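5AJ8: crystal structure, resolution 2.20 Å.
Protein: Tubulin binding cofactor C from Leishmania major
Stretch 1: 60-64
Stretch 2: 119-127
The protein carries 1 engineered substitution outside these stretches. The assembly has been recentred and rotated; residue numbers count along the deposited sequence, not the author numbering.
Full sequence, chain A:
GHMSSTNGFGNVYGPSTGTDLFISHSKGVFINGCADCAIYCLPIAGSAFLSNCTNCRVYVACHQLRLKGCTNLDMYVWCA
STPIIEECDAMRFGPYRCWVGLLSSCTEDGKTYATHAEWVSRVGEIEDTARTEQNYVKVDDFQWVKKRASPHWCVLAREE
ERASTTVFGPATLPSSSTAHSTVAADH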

# COMPACT_ATOMS: atom_id res chain seq x y z
N VAL A 60 2.57 0.26 0.45
CA VAL A 60 2.02 -0.34 1.68
C VAL A 60 2.34 -1.83 1.79
O VAL A 60 2.23 -2.59 0.79
N ALA A 61 2.73 -2.24 2.99
CA ALA A 61 2.77 -3.63 3.37
C ALA A 61 1.68 -3.88 4.41
O ALA A 61 1.52 -3.06 5.33
N CYS A 62 0.99 -5.02 4.31
CA CYS A 62 -0.13 -5.34 5.19
C CYS A 62 -0.53 -6.80 5.11
O CYS A 62 -0.05 -7.54 4.25
N HIS A 63 -1.36 -7.24 6.05
CA HIS A 63 -1.91 -8.60 6.05
C HIS A 63 -3.08 -8.78 5.07
O HIS A 63 -3.17 -9.82 4.35
N GLN A 64 -3.97 -7.78 5.06
CA GLN A 64 -5.06 -7.69 4.09
C GLN A 64 -5.13 -6.29 3.51
O GLN A 64 -4.86 -5.33 4.21
N TRP A 119 11.93 -5.80 6.90
CA TRP A 119 10.93 -4.82 7.36
C TRP A 119 9.54 -5.46 7.47
O TRP A 119 8.83 -5.30 8.47
N VAL A 120 9.16 -6.19 6.43
CA VAL A 120 7.83 -6.78 6.37
C VAL A 120 7.70 -7.92 7.40
O VAL A 120 6.63 -8.09 7.98
N SER A 121 8.76 -8.69 7.60
CA SER A 121 8.74 -9.76 8.60
C SER A 121 8.71 -9.16 10.03
O SER A 121 7.86 -9.53 10.83
N ARG A 122 9.64 -8.24 10.33
CA ARG A 122 9.85 -7.77 11.70
C ARG A 122 8.82 -6.71 12.13
O ARG A 122 8.32 -6.78 13.23
N VAL A 123 8.48 -5.76 11.25
CA VAL A 123 7.50 -4.71 11.57
C VAL A 123 6.09 -5.13 11.13
O VAL A 123 5.13 -4.94 11.88
N GLY A 124 5.97 -5.72 9.93
CA GLY A 124 4.68 -6.17 9.41
C GLY A 124 4.14 -7.47 9.97
O GLY A 124 2.95 -7.78 9.82
N GLU A 125 5.01 -8.25 10.58
CA GLU A 125 4.65 -9.55 11.13
C GLU A 125 4.10 -10.52 10.07
O GLU A 125 3.19 -11.29 10.34
N ILE A 126 4.66 -10.48 8.87
CA ILE A 126 4.35 -11.49 7.87
C ILE A 126 5.52 -12.45 7.95
O ILE A 126 6.64 -12.08 7.65
N GLU A 127 5.24 -13.67 8.40
CA GLU A 127 6.30 -14.66 8.60
C GLU A 127 6.79 -15.21 7.27
O GLU A 127 7.99 -15.31 7.05

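The one hydrogen bond joining these stretches runs from a side chain to a backbone: His63 NE2 donates to Gly124 O at 2.8 Å, with the carbonyl oxygen at the ring edge, near its plane. His63 starts sideways from the other stretch, yet chi1 of -67° (m) and chi2 of -170° bring the end of its ring close to the turn that follows the helix. There the chain leaves helical geometry at Glu125, whose phi is positive, and Ile126 N still donates a backbone hydrogen bond to Val120 O at 3.2 Å. Gly124 has no side chain; an ideal CB would point toward the other stretch and lie 2.6 Å from Val120 O, a clash within its own stretch.

The apolar side-chain contact is a single pair: Ala61 points its CB toward the helix and meets Val120 CG2 at 3.8 Å, Val120 standing sideways in the t rotamer. Ile126 also leaves its backbone sideways, but m at chi1 and t at chi2 carry Ile126 CD1 onto a backbone oxygen, 3.4 Å from Cys62 O, while Ile126 CG1 lies 3.9 Å from His63 CD2, oblique to the ring. Cys62, in rotamer p, points away, so its backbone makes the contact. The rule to read here is economy: a short alanine at the strand, one isoleucine after the helix, and one histidine reading a backbone carbonyl.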

# COMPACT_ATOMS: atom_id res chain seq x y z
CB VAL A 60 0.48 -0.12 1.76
CG1 VAL A 60 -0.23 -0.70 0.56
CG2 VAL A 60 -0.11 -0.64 3.06
CB ALA A 61 4.14 -4.01 3.92
CB CYS A 62 -1.32 -4.44 4.87
SG CYS A 62 -1.86 -4.51 3.14
CB HIS A 63 -2.42 -8.95 7.44
CG HIS A 63 -1.35 -9.07 8.45
ND1 HIS A 63 -1.57 -9.57 9.72
CD2 HIS A 63 -0.04 -8.74 8.40
CE1 HIS A 63 -0.45 -9.52 10.41
NE2 HIS A 63 0.50 -9.02 9.63
CB GLN A 64 -6.39 -8.05 4.73
CG GLN A 64 -6.45 -9.45 5.31
CD GLN A 64 -6.08 -9.50 6.78
OE1 GLN A 64 -6.02 -8.49 7.45
NE2 GLN A 64 -5.76 -10.68 7.26
CB TRP A 119 10.82 -3.66 6.36
CG TRP A 119 11.67 -2.49 6.66
CD1 TRP A 119 12.91 -2.22 6.18
CD2 TRP A 119 11.33 -1.41 7.53
NE1 TRP A 119 13.37 -1.03 6.70
CE2 TRP A 119 12.41 -0.52 7.53
CE3 TRP A 119 10.22 -1.12 8.33
CZ2 TRP A 119 12.41 0.66 8.27
CZ3 TRP A 119 10.22 0.03 9.07
CH2 TRP A 119 11.30 0.91 9.04
CB VAL A 120 7.53 -7.25 4.95
CG1 VAL A 120 6.32 -8.14 4.89
CG2 VAL A 120 7.35 -6.04 4.02
CB SER A 121 9.95 -10.68 8.43
OG SER A 121 10.10 -11.53 9.54
CB ARG A 122 11.26 -7.24 11.89
CG ARG A 122 12.38 -8.19 11.48
CD ARG A 122 12.47 -9.36 12.43
NE ARG A 122 12.88 -8.93 13.75
CZ ARG A 122 14.13 -8.97 14.23
NH1 ARG A 122 15.12 -9.45 13.49
NH2 ARG A 122 14.38 -8.53 15.45
CB VAL A 123 7.91 -3.35 10.96
CG1 VAL A 123 6.95 -2.24 11.37
CG2 VAL A 123 9.32 -3.00 11.38
CB GLU A 125 3.66 -9.40 12.30
CG GLU A 125 4.25 -8.63 13.48
CD GLU A 125 3.23 -8.27 14.56
OE1 GLU A 125 2.06 -8.71 14.50
OE2 GLU A 125 3.60 -7.54 15.49
CB ILE A 126 4.22 -10.90 6.44
CG1 ILE A 126 3.11 -9.84 6.43
CG2 ILE A 126 3.98 -12.01 5.42
CD1 ILE A 126 2.81 -9.26 5.08
CB GLU A 127 5.83 -15.78 9.54
CG GLU A 127 6.84 -16.92 9.67
CD GLU A 127 6.58 -17.87 10.85
OE1 GLU A 127 5.42 -18.25 11.10
OE2 GLU A 127 7.57 -18.25 11.51